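PDB 6LIR: TCR alpha chain from Gallus gallus, which probably recognises antigen at the T-cell surface as the alpha subunit of the heterodimeric alpha-beta T-cell receptor. Local coordinates for residues Gln1-Glu5 with Thr98-Gly102; Glu9-Gly13 with Val107-Ile111; Val45-Gly50 with Arg60-Ser64; Pro115-Arg119 with Leu190-Asp194; Ser137-Leu143 with Gly181-Glu185. One frame throughout, in Å; residues are numbered along the deposited sequence.

Interaction 1. Residues Gln1-Glu5 with Thr98-Gly102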
# COMPACT_ATOMS: atom_id res chain seq x y z
N GLN A 1 15.19 14.34 12.61
CA GLN A 1 14.89 15.70 13.06
C GLN A 1 13.40 15.86 13.39
O GLN A 1 13.04 16.48 14.39
CB GLN A 1 15.30 16.72 12.00
CG GLN A 1 16.31 17.74 12.49
CD GLN A 1 16.52 18.89 11.52
OE1 GLN A 1 16.44 18.70 10.30
NE2 GLN A 1 16.80 20.07 12.05
N VAL A 2 12.55 15.29 12.54
CA VAL A 2 11.11 15.33 12.74
C VAL A 2 10.67 13.91 13.07
O VAL A 2 10.65 13.04 12.19
CB VAL A 2 10.38 15.88 11.51
CG1 VAL A 2 8.90 15.98 11.79
CG2 VAL A 2 10.93 17.24 11.13
N GLN A 3 10.33 13.67 14.33
CA GLN A 3 10.11 12.33 14.85
C GLN A 3 8.62 12.01 14.96
O GLN A 3 7.82 12.84 15.39
CB GLN A 3 10.78 12.15 16.21
CG GLN A 3 12.28 12.37 16.19
CD GLN A 3 12.82 12.78 17.53
OE1 GLN A 3 12.70 13.93 17.94
NE2 GLN A 3 13.43 11.83 18.24
N GLN A 4 8.28 10.78 14.59
CA GLN A 4 6.93 10.25 14.69
C GLN A 4 7.00 8.81 15.18
O GLN A 4 7.99 8.11 14.94
CB GLN A 4 6.19 10.28 13.34
CG GLN A 4 5.95 11.66 12.76
CD GLN A 4 5.14 11.61 11.48
OE1 GLN A 4 5.64 11.91 10.40
NE2 GLN A 4 3.87 11.20 11.59
N GLU A 5 5.95 8.38 15.87
CA GLU A 5 5.90 6.98 16.26
C GLU A 5 5.72 6.12 15.01
O GLU A 5 4.95 6.48 14.12
CB GLU A 5 4.75 6.74 17.23
CG GLU A 5 4.91 7.41 18.58
CD GLU A 5 6.18 7.00 19.29
OE1 GLU A 5 6.20 5.89 19.86
OE2 GLU A 5 7.16 7.77 19.27
N THR A 98 10.52 19.75 5.81
CA THR A 98 11.14 18.54 6.33
C THR A 98 10.05 17.60 6.81
O THR A 98 9.26 17.96 7.69
CB THR A 98 12.13 18.86 7.46
OG1 THR A 98 13.12 19.77 6.98
CG2 THR A 98 12.81 17.59 7.93
N PHE A 99 10.03 16.39 6.26
CA PHE A 99 9.00 15.41 6.56
C PHE A 99 9.39 14.54 7.75
O PHE A 99 10.56 14.23 7.97
CB PHE A 99 8.75 14.50 5.36
CG PHE A 99 7.81 15.10 4.35
CD1 PHE A 99 6.44 14.90 4.46
CD2 PHE A 99 8.30 15.85 3.29
CE1 PHE A 99 5.58 15.45 3.53
CE2 PHE A 99 7.44 16.40 2.36
CZ PHE A 99 6.08 16.20 2.48
N GLY A 100 8.37 14.11 8.49
CA GLY A 100 8.57 13.15 9.55
C GLY A 100 8.70 11.75 9.00
O GLY A 100 8.52 11.48 7.82
N THR A 101 9.06 10.83 9.89
CA THR A 101 9.28 9.44 9.49
C THR A 101 7.98 8.71 9.17
O THR A 101 8.03 7.61 8.61
CB THR A 101 10.05 8.70 10.58
OG1 THR A 101 9.54 9.08 11.86
CG2 THR A 101 11.53 9.03 10.50
N GLY A 102 6.83 9.28 9.52
CA GLY A 102 5.56 8.67 9.20
C GLY A 102 5.05 7.71 10.25
O GLY A 102 5.83 6.92 10.81
O HOH W 1 12.91 14.05 9.88
O HOH W 2 11.10 9.14 14.11
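In an immunoglobulin V-set domain the last strand carries a Phe-Gly-X-Gly motif, supplied in T-cell receptors by the J segment, and the N-terminal segment runs beside it. Here the motif is Phe99-Gly100-Thr101-Gly102, and residues Gln1-Glu5 follow Thr98-Gly102 in nearly the same direction, 16° apart. Val2 and Gln4 give up the most surface. Val2 turns inward: its CG2 lies 3.7 Å from Thr98 CG2, and the side chain also packs on Cys20 and Cys87, the disulfide at the centre of the domain. Its carbonyl O receives a CA-H...O contact from Gly100 CA at 3.4 Å. Gln4 plugs the space beside the two glycines. Gln4 OE1 accepts a weak hydrogen bond from Gly102 N (3.0 Å) and another from Cys87 N, while its NE2 donates to Tyr85 O, so one amide ties the N terminus to two neighbouring strands. A beta carbon on Gly100 would fall 2.2 Å from Gln4 OE1, too close for any side chain while Gln4 keeps this position. The CA-to-CB bond of Phe99 points away from Gln1-Glu5; its ring meets Tyr32 of the TCR beta chain edge-to-face and packs on Phe101 of that chain. Water fills the gaps between the backbones. One molecule accepts from Val2 N at 3.0 Å and donates to Phe99 O at 3.0 Å; another lies 2.7 Å from Thr101 OG1 and accepts from Gln4 N at 3.3 Å.

Interaction 2. Residues Glu9-Gly13 with Val107-Ile111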
# COMPACT_ATOMS: atom_id res chain seq x y z
N GLU A 9 -2.46 2.11 16.40
CA GLU A 9 -3.61 1.25 16.15
C GLU A 9 -4.78 1.72 16.99
O GLU A 9 -4.62 2.21 18.11
CB GLU A 9 -3.28 -0.22 16.46
CG GLU A 9 -3.09 -0.51 17.94
CD GLU A 9 -2.88 -1.99 18.24
OE1 GLU A 9 -1.76 -2.37 18.63
OE2 GLU A 9 -3.84 -2.77 18.08
N THR A 10 -5.98 1.54 16.44
CA THR A 10 -7.20 1.96 17.09
C THR A 10 -8.35 1.15 16.52
O THR A 10 -8.27 0.61 15.42
CB THR A 10 -7.46 3.46 16.92
OG1 THR A 10 -8.52 3.87 17.80
CG2 THR A 10 -7.87 3.78 15.49
N SER A 11 -9.42 1.06 17.30
CA SER A 11 -10.63 0.41 16.82
C SER A 11 -11.51 1.43 16.12
O SER A 11 -11.46 2.63 16.42
CB SER A 11 -11.39 -0.25 17.98
OG SER A 11 -12.01 0.72 18.79
N GLU A 12 -12.33 0.94 15.19
CA GLU A 12 -13.25 1.78 14.45
C GLU A 12 -14.11 2.61 15.39
O GLU A 12 -14.66 2.09 16.36
CB GLU A 12 -14.14 0.91 13.55
CG GLU A 12 -14.79 1.66 12.40
CD GLU A 12 -15.26 0.72 11.31
OE1 GLU A 12 -15.51 -0.47 11.61
OE2 GLU A 12 -15.39 1.17 10.15
N GLY A 13 -14.16 3.92 15.14
CA GLY A 13 -14.92 4.84 15.96
C GLY A 13 -14.21 5.32 17.21
O GLY A 13 -14.71 6.27 17.84
N VAL A 107 -6.56 0.49 11.69
CA VAL A 107 -7.89 0.69 12.25
C VAL A 107 -8.62 -0.64 12.22
O VAL A 107 -8.87 -1.20 11.14
CB VAL A 107 -8.68 1.76 11.48
CG1 VAL A 107 -10.10 1.89 12.03
CG2 VAL A 107 -7.96 3.10 11.52
N GLN A 108 -8.95 -1.16 13.40
CA GLN A 108 -9.55 -2.48 13.53
C GLN A 108 -11.06 -2.36 13.59
O GLN A 108 -11.59 -1.77 14.54
CB GLN A 108 -9.03 -3.18 14.77
CG GLN A 108 -7.57 -3.59 14.68
CD GLN A 108 -6.79 -3.25 15.93
OE1 GLN A 108 -5.65 -2.78 15.85
NE2 GLN A 108 -7.40 -3.48 17.08
N PRO A 109 -11.78 -2.92 12.62
CA PRO A 109 -13.24 -2.90 12.68
C PRO A 109 -13.76 -3.78 13.80
O PRO A 109 -13.08 -4.68 14.30
CB PRO A 109 -13.67 -3.44 11.31
CG PRO A 109 -12.43 -3.41 10.45
CD PRO A 109 -11.28 -3.56 11.40
N HIS A 110 -14.99 -3.48 14.23
CA HIS A 110 -15.63 -4.31 15.24
C HIS A 110 -16.21 -5.53 14.55
O HIS A 110 -16.83 -5.43 13.50
CB HIS A 110 -16.74 -3.56 15.98
CG HIS A 110 -17.14 -4.21 17.27
ND1 HIS A 110 -18.45 -4.44 17.63
CD2 HIS A 110 -16.39 -4.69 18.30
CE1 HIS A 110 -18.49 -5.03 18.81
NE2 HIS A 110 -17.25 -5.19 19.24
N ILE A 111 -15.96 -6.69 15.13
CA ILE A 111 -16.27 -7.95 14.47
C ILE A 111 -16.91 -8.87 15.48
O ILE A 111 -16.58 -8.84 16.67
CB ILE A 111 -15.03 -8.61 13.85
CG1 ILE A 111 -13.93 -8.81 14.89
CG2 ILE A 111 -14.53 -7.82 12.65
CD1 ILE A 111 -13.79 -10.25 15.36
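Two backbone hydrogen bonds hold this contact, and both use Gln108. Its N donates to Thr10 O at 2.8 Å, and its O accepts from Glu12 N at 2.9 Å, each with a nearly straight geometry. One residue thus bonds to the two neighbours of its partner Ser11, which is the signature of a parallel ladder, here with Thr10 paired to Val107 and Ser11 to Gln108. The CA hydrogens add to it: Val107 CA lies 3.2 Å from Thr10 O, and Ser11 CA 3.3 Å from Gln108 O. Such a parallel pair at the edge of an otherwise antiparallel sheet is the V-domain hallmark in which the A strand switches sheets, its second part, A' (7-11), running parallel to strand G (97-108). Around this core the packing is modest. Thr10 CG2 meets Val107 CG2 at 4.0 Å on the face that Pro77 covers, and Val107 CG1 comes within 4.0 Å of Glu12 CA. The hydroxyl groups of Thr10 and Ser11 turn to Thr14 instead. Beyond the strand, Glu12 OE1 stands 3.5 Å from Pro109 CB, while Pro109 itself leans on Ala165 and Tyr167 of the next domain. Since the firm bonds come from main-chain amides and carbonyls, the chemistry implies that the register here rests chiefly on backbone geometry, with side chains filling the space around it.

Interaction 3. Residues Val45-Gly50 with Arg60-Ser64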
# COMPACT_ATOMS: atom_id res chain seq x y z
N VAL A 45 -4.15 18.88 6.14
CA VAL A 45 -4.39 20.15 6.82
C VAL A 45 -3.05 20.86 6.98
O VAL A 45 -1.99 20.24 7.00
CB VAL A 45 -5.09 19.91 8.18
CG1 VAL A 45 -4.17 19.17 9.14
CG2 VAL A 45 -5.59 21.22 8.79
N SER A 46 -3.11 22.18 7.12
CA SER A 46 -1.93 23.00 7.38
C SER A 46 -2.30 24.09 8.38
O SER A 46 -3.38 24.67 8.30
CB SER A 46 -1.39 23.63 6.10
OG SER A 46 -0.54 24.72 6.42
N ALA A 47 -1.38 24.38 9.30
CA ALA A 47 -1.60 25.42 10.28
C ALA A 47 -0.27 26.07 10.66
O ALA A 47 0.80 25.47 10.50
CB ALA A 47 -2.29 24.89 11.54
N VAL A 48 -0.36 27.30 11.15
CA VAL A 48 0.80 27.99 11.69
C VAL A 48 0.80 28.05 13.21
O VAL A 48 1.88 28.14 13.81
CB VAL A 48 0.92 29.42 11.09
CG1 VAL A 48 0.98 29.35 9.57
CG2 VAL A 48 -0.23 30.30 11.55
N LYS A 49 -0.36 27.99 13.85
CA LYS A 49 -0.45 28.01 15.31
C LYS A 49 -1.83 27.52 15.73
O LYS A 49 -2.73 27.36 14.91
CB LYS A 49 -0.17 29.40 15.87
CG LYS A 49 -1.24 30.43 15.55
CD LYS A 49 -0.99 31.74 16.28
CE LYS A 49 -2.27 32.53 16.47
NZ LYS A 49 -2.12 33.56 17.53
N GLY A 50 -1.98 27.31 17.04
CA GLY A 50 -3.22 26.90 17.68
C GLY A 50 -3.76 25.58 17.15
O GLY A 50 -3.02 24.67 16.78
N ARG A 60 -8.86 17.15 14.36
CA ARG A 60 -8.31 18.46 14.67
C ARG A 60 -6.81 18.36 14.85
O ARG A 60 -6.31 17.43 15.49
CB ARG A 60 -8.96 19.05 15.94
CG ARG A 60 -8.48 20.46 16.30
CD ARG A 60 -9.56 21.25 17.05
NE ARG A 60 -9.82 20.69 18.38
CZ ARG A 60 -10.69 21.19 19.25
NH1 ARG A 60 -11.41 22.26 18.95
NH2 ARG A 60 -10.85 20.61 20.44
N LEU A 61 -6.11 19.33 14.27
CA LEU A 61 -4.67 19.49 14.41
C LEU A 61 -4.41 20.56 15.46
O LEU A 61 -5.01 21.64 15.41
CB LEU A 61 -4.04 19.88 13.08
CG LEU A 61 -2.65 20.51 13.14
CD1 LEU A 61 -1.62 19.44 13.49
CD2 LEU A 61 -2.31 21.21 11.83
N SER A 62 -3.52 20.26 16.41
CA SER A 62 -3.15 21.19 17.46
C SER A 62 -1.64 21.38 17.44
O SER A 62 -0.89 20.40 17.51
CB SER A 62 -3.62 20.71 18.84
OG SER A 62 -5.03 20.73 18.96
N VAL A 63 -1.21 22.63 17.30
CA VAL A 63 0.20 23.01 17.29
C VAL A 63 0.59 23.51 18.67
O VAL A 63 -0.10 24.37 19.25
CB VAL A 63 0.48 24.08 16.22
CG1 VAL A 63 1.90 24.63 16.36
CG2 VAL A 63 0.25 23.52 14.83
N SER A 64 1.70 23.00 19.20
CA SER A 64 2.17 23.41 20.52
C SER A 64 2.48 24.90 20.54
O SER A 64 2.79 25.52 19.52
CB SER A 64 3.42 22.61 20.91
OG SER A 64 3.14 21.22 20.93
O HOH W 3 0.29 27.08 18.77
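Leu61 is the centre of a small apolar cluster between two sheets. Its CD2 lies 3.7 Å from Ala47 CB and 3.9 Å from Val45 CG1, and a little further along Val63 CG2 reaches Ala47 CB at 4.4 Å. Trp32 and Ile30 of the adjoining strand back Leu61 and Val63 respectively. The two strands, 45-47 and 60-63, approach to 8.4 Å and cross at -27°, a spacing set by side chains instead of backbone pairing. Further out the chain Val48-Gly50 swings across from one sheet to the other. Gly50, at phi 59°, adopts a conformation that favours glycine, and its carbonyl O accepts a straight hydrogen bond from Val63 N at 2.8 Å. Ser62 CA adds a CA-H...O contact with Gly50 O at 3.5 Å. At the rim a water accepts from Gly50 N at 2.9 Å and sits 2.8 Å from Val63 O. Ser46, which faces away, hydrogen-bonds Asn96 of the TCR beta chain. After the CDR2 turn strand C'' (51-54) pairs with strand D (59-63) and not with C' (42-47): the C'' strand switch characteristic of TCR V-alpha domains.

Interaction 4. Residues Pro115-Arg119 with Leu190-Asp194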
# COMPACT_ATOMS: atom_id res chain seq x y z
N PRO A 115 -14.90 -18.02 13.61
CA PRO A 115 -13.74 -18.45 12.82
C PRO A 115 -14.05 -19.71 12.03
O PRO A 115 -14.65 -20.66 12.54
CB PRO A 115 -12.65 -18.70 13.86
CG PRO A 115 -13.33 -18.76 15.18
CD PRO A 115 -14.74 -18.30 15.05
N SER A 116 -13.64 -19.71 10.76
CA SER A 116 -13.75 -20.88 9.91
C SER A 116 -12.48 -21.00 9.09
O SER A 116 -11.81 -20.01 8.80
CB SER A 116 -14.97 -20.81 8.98
OG SER A 116 -16.15 -20.61 9.72
N VAL A 117 -12.15 -22.24 8.75
CA VAL A 117 -10.96 -22.55 7.98
C VAL A 117 -11.39 -23.38 6.78
O VAL A 117 -12.28 -24.23 6.89
CB VAL A 117 -9.91 -23.29 8.85
CG1 VAL A 117 -8.78 -23.78 8.01
CG2 VAL A 117 -9.36 -22.34 9.91
N TYR A 118 -10.77 -23.13 5.62
CA TYR A 118 -11.14 -23.82 4.40
C TYR A 118 -9.91 -24.08 3.56
O TYR A 118 -8.94 -23.31 3.57
CB TYR A 118 -12.14 -23.01 3.55
CG TYR A 118 -13.34 -22.47 4.28
CD1 TYR A 118 -14.45 -23.27 4.53
CD2 TYR A 118 -13.37 -21.15 4.71
CE1 TYR A 118 -15.55 -22.77 5.20
CE2 TYR A 118 -14.47 -20.65 5.38
CZ TYR A 118 -15.56 -21.46 5.62
OH TYR A 118 -16.65 -20.95 6.28
N ARG A 119 -9.98 -25.16 2.78
CA ARG A 119 -8.95 -25.50 1.82
C ARG A 119 -9.46 -25.17 0.43
O ARG A 119 -10.61 -25.46 0.09
CB ARG A 119 -8.58 -26.98 1.89
CG ARG A 119 -7.43 -27.30 2.82
CD ARG A 119 -7.78 -28.47 3.71
NE ARG A 119 -8.08 -29.69 2.95
CZ ARG A 119 -7.16 -30.59 2.61
NH1 ARG A 119 -5.89 -30.42 2.95
NH2 ARG A 119 -7.52 -31.67 1.92
N LEU A 190 -9.58 -25.92 14.79
CA LEU A 190 -10.13 -25.60 13.48
C LEU A 190 -9.29 -26.29 12.42
O LEU A 190 -8.06 -26.15 12.40
CB LEU A 190 -10.18 -24.09 13.25
CG LEU A 190 -11.04 -23.34 14.27
CD1 LEU A 190 -11.00 -21.85 14.01
CD2 LEU A 190 -12.47 -23.85 14.26
N LYS A 191 -9.95 -27.05 11.55
CA LYS A 191 -9.31 -27.86 10.53
C LYS A 191 -10.15 -27.78 9.27
O LYS A 191 -11.38 -27.64 9.34
CB LYS A 191 -9.12 -29.31 10.98
CG LYS A 191 -7.86 -29.53 11.82
CD LYS A 191 -8.00 -30.69 12.79
CE LYS A 191 -8.29 -31.98 12.06
NZ LYS A 191 -8.43 -33.15 12.97
N GLY A 192 -9.50 -27.82 8.11
CA GLY A 192 -10.19 -27.74 6.84
C GLY A 192 -10.36 -29.10 6.18
O GLY A 192 -9.49 -29.96 6.29
N ASP A 193 -11.49 -29.27 5.50
CA ASP A 193 -11.83 -30.41 4.67
C ASP A 193 -12.10 -29.90 3.25
O ASP A 193 -11.88 -28.72 2.95
CB ASP A 193 -13.01 -31.20 5.24
CG ASP A 193 -14.20 -30.34 5.56
OD1 ASP A 193 -14.09 -29.10 5.43
OD2 ASP A 193 -15.26 -30.89 5.95
N ASP A 194 -12.55 -30.78 2.37
CA ASP A 194 -12.71 -30.48 0.96
C ASP A 194 -14.06 -30.98 0.47
O ASP A 194 -14.79 -31.64 1.22
CB ASP A 194 -11.55 -31.13 0.18
CG ASP A 194 -10.44 -30.15 -0.11
OD1 ASP A 194 -10.68 -29.16 -0.83
OD2 ASP A 194 -9.32 -30.38 0.39
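Residues Pro115-Arg119 and Leu190-Asp194 run in roughly the same direction, 33° apart, but their backbones do not pair: the strands they lie on belong to different sheets, and the contact is made across the space between them. Alternate residues of the first segment, Pro115, Val117 and Arg119, turn toward the second. Pro115 CB meets Leu190 CD1 at 3.6 Å, and Val117 CG2 meets Leu190 CB at 3.9 Å, with the Cys131-Cys180 disulfide also against Val117. Gly192 keeps the middle thin: a beta carbon there would sit tightly against Arg119 CD, the atom that rests 3.4 Å from Gly192 O. The Arg119 side chain then reaches over to the end of the second segment. Its NH2 forms a salt bridge with Asp194 OD2 at 2.7 Å, although as a hydrogen bond this is weak because the angle is poor. Ser116 and Tyr118 face the other way, and Tyr118 OH bonds Glu133 of the TCR beta chain. The contact therefore grades from apolar to charged along its length: apolar burial joins the two sheets at one end, while at the other Arg119 holds the tail that follows strand 188-191 through Asp194, with Glu129 of its own sheet as a second acidic partner.

Interaction 5. Residues Ser137-Leu143 with Gly181-Glu185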
# COMPACT_ATOMS: atom_id res chain seq x y z
N SER A 137 -11.20 -13.30 15.11
CA SER A 137 -10.75 -12.13 15.85
C SER A 137 -9.24 -12.15 15.90
O SER A 137 -8.66 -13.13 16.41
CB SER A 137 -11.34 -12.14 17.26
OG SER A 137 -10.71 -11.18 18.09
N PRO A 138 -8.55 -11.13 15.37
CA PRO A 138 -7.09 -11.22 15.21
C PRO A 138 -6.32 -11.58 16.47
O PRO A 138 -5.36 -12.36 16.40
CB PRO A 138 -6.71 -9.82 14.69
CG PRO A 138 -7.90 -8.95 14.98
CD PRO A 138 -9.09 -9.85 14.90
N GLU A 139 -6.71 -11.05 17.63
CA GLU A 139 -5.96 -11.30 18.85
C GLU A 139 -6.19 -12.70 19.41
O GLU A 139 -5.41 -13.15 20.25
CB GLU A 139 -6.30 -10.26 19.92
CG GLU A 139 -7.70 -10.38 20.49
CD GLU A 139 -8.73 -9.66 19.63
OE1 GLU A 139 -9.94 -9.82 19.91
OE2 GLU A 139 -8.34 -8.96 18.68
N LYS A 140 -7.23 -13.40 18.95
CA LYS A 140 -7.53 -14.73 19.45
C LYS A 140 -7.12 -15.84 18.49
O LYS A 140 -7.09 -17.01 18.90
CB LYS A 140 -9.03 -14.87 19.74
CG LYS A 140 -9.55 -13.97 20.85
CD LYS A 140 -10.98 -14.34 21.19
CE LYS A 140 -11.59 -13.38 22.20
NZ LYS A 140 -12.96 -13.82 22.59
N LEU A 141 -6.79 -15.52 17.24
CA LEU A 141 -6.42 -16.55 16.28
C LEU A 141 -4.97 -16.95 16.48
O LEU A 141 -4.10 -16.10 16.67
CB LEU A 141 -6.65 -16.07 14.85
CG LEU A 141 -6.33 -17.10 13.76
CD1 LEU A 141 -7.46 -18.11 13.62
CD2 LEU A 141 -6.03 -16.42 12.43
N ASP A 142 -4.72 -18.25 16.43
CA ASP A 142 -3.38 -18.79 16.62
C ASP A 142 -2.93 -19.44 15.32
O ASP A 142 -3.43 -20.50 14.94
CB ASP A 142 -3.32 -19.79 17.78
CG ASP A 142 -1.91 -20.24 18.08
OD1 ASP A 142 -1.07 -19.37 18.41
OD2 ASP A 142 -1.63 -21.46 17.99
N LEU A 143 -1.98 -18.80 14.66
CA LEU A 143 -1.33 -19.31 13.46
C LEU A 143 0.15 -19.45 13.74
O LEU A 143 1.01 -19.08 12.93
CB LEU A 143 -1.61 -18.42 12.25
CG LEU A 143 -2.01 -19.16 10.97
CD1 LEU A 143 -2.97 -20.30 11.28
CD2 LEU A 143 -2.62 -18.21 9.96
N GLY A 181 -5.10 -25.42 9.16
CA GLY A 181 -5.77 -25.34 10.44
C GLY A 181 -5.46 -24.05 11.17
O GLY A 181 -4.68 -23.21 10.72
N ALA A 182 -6.08 -23.94 12.35
CA ALA A 182 -5.76 -22.90 13.32
C ALA A 182 -6.45 -23.24 14.63
O ALA A 182 -7.34 -24.09 14.69
CB ALA A 182 -6.19 -21.51 12.83
N LYS A 183 -6.02 -22.56 15.69
CA LYS A 183 -6.70 -22.62 16.98
C LYS A 183 -7.17 -21.23 17.37
O LYS A 183 -6.45 -20.24 17.19
CB LYS A 183 -5.80 -23.20 18.08
CG LYS A 183 -5.33 -24.61 17.75
CD LYS A 183 -3.92 -24.87 18.23
CE LYS A 183 -3.92 -25.22 19.71
NZ LYS A 183 -2.63 -25.83 20.13
N HIS A 184 -8.40 -21.15 17.89
CA HIS A 184 -9.03 -19.86 18.17
C HIS A 184 -9.75 -19.94 19.51
O HIS A 184 -10.57 -20.84 19.72
CB HIS A 184 -10.01 -19.48 17.06
CG HIS A 184 -10.48 -18.05 17.12
ND1 HIS A 184 -11.34 -17.59 18.08
CD2 HIS A 184 -10.21 -16.99 16.31
CE1 HIS A 184 -11.58 -16.30 17.88
NE2 HIS A 184 -10.91 -15.92 16.81
N GLU A 185 -9.40 -19.02 20.40
CA GLU A 185 -10.00 -18.93 21.73
C GLU A 185 -11.52 -19.02 21.67
O GLU A 185 -12.17 -18.22 21.01
CB GLU A 185 -9.57 -17.62 22.39
CG GLU A 185 -10.00 -17.47 23.85
CD GLU A 185 -9.14 -16.47 24.60
OE1 GLU A 185 -8.27 -16.89 25.38
OE2 GLU A 185 -9.34 -15.25 24.39
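Backbone bonds define this short antiparallel ladder. Asp142 N donates to Lys183 O at 2.7 Å, and Lys183 N returns a weak bond to Asp142 O at 3.4 Å, the hydrogen-bonded pair; Leu141 and His184 form the neighbouring non-hydrogen-bonded pair. A further weak bond runs from Glu185 N to Lys140 O at 3.4 Å. The side-chain polar contacts gather on His184: its NE2 accepts from Ser137 N at 3.1 Å and its ND1 donates to Glu185 O at 3.1 Å, so the imidazole joins the turn before the strand to the end of its partner strand. The turn is closed by Lys140 N donating to Ser137 O at 2.9 Å. A CH-pi contact covers one ring face, with Lys140 CB 3.8 Å from the His184 centroid. Beyond salt-bridge range, Lys140 NZ and Glu185 OE2 stand 4.3 Å apart. In the apolar group, Ala182 CB meets Leu141 CD1 at 3.7 Å and Leu143 CD1 at 3.8 Å, while both leucines reach Ile133 in the opposing sheet. Pairing of a brief strand C with strand F, which in turn pairs with 188-191, is the immunoglobulin constant-domain pattern, seen here in a small three-stranded sheet.

From the N terminus, interaction 1 closes the first large loop by laying the opening residues along the start of strand 97-108, and interaction 2 crosses it, pairing strand 7-11 with the far end of that same strand. Interaction 3 nests inside both and joins the two sheets of the variable domain near CDR2. The chain then enters the constant domain, where interaction 4 closes a second loop in series with the first. Interaction 5 lies nested within it, and the two touch, probably through a hydrogen bond between neighbouring strands, Leu190 N to Ala182 O at 2.9 Å. Between domains, Ile111 CD1 of interaction 2 packs 3.6 Å from Ser137 CA of interaction 5, bridging the junction.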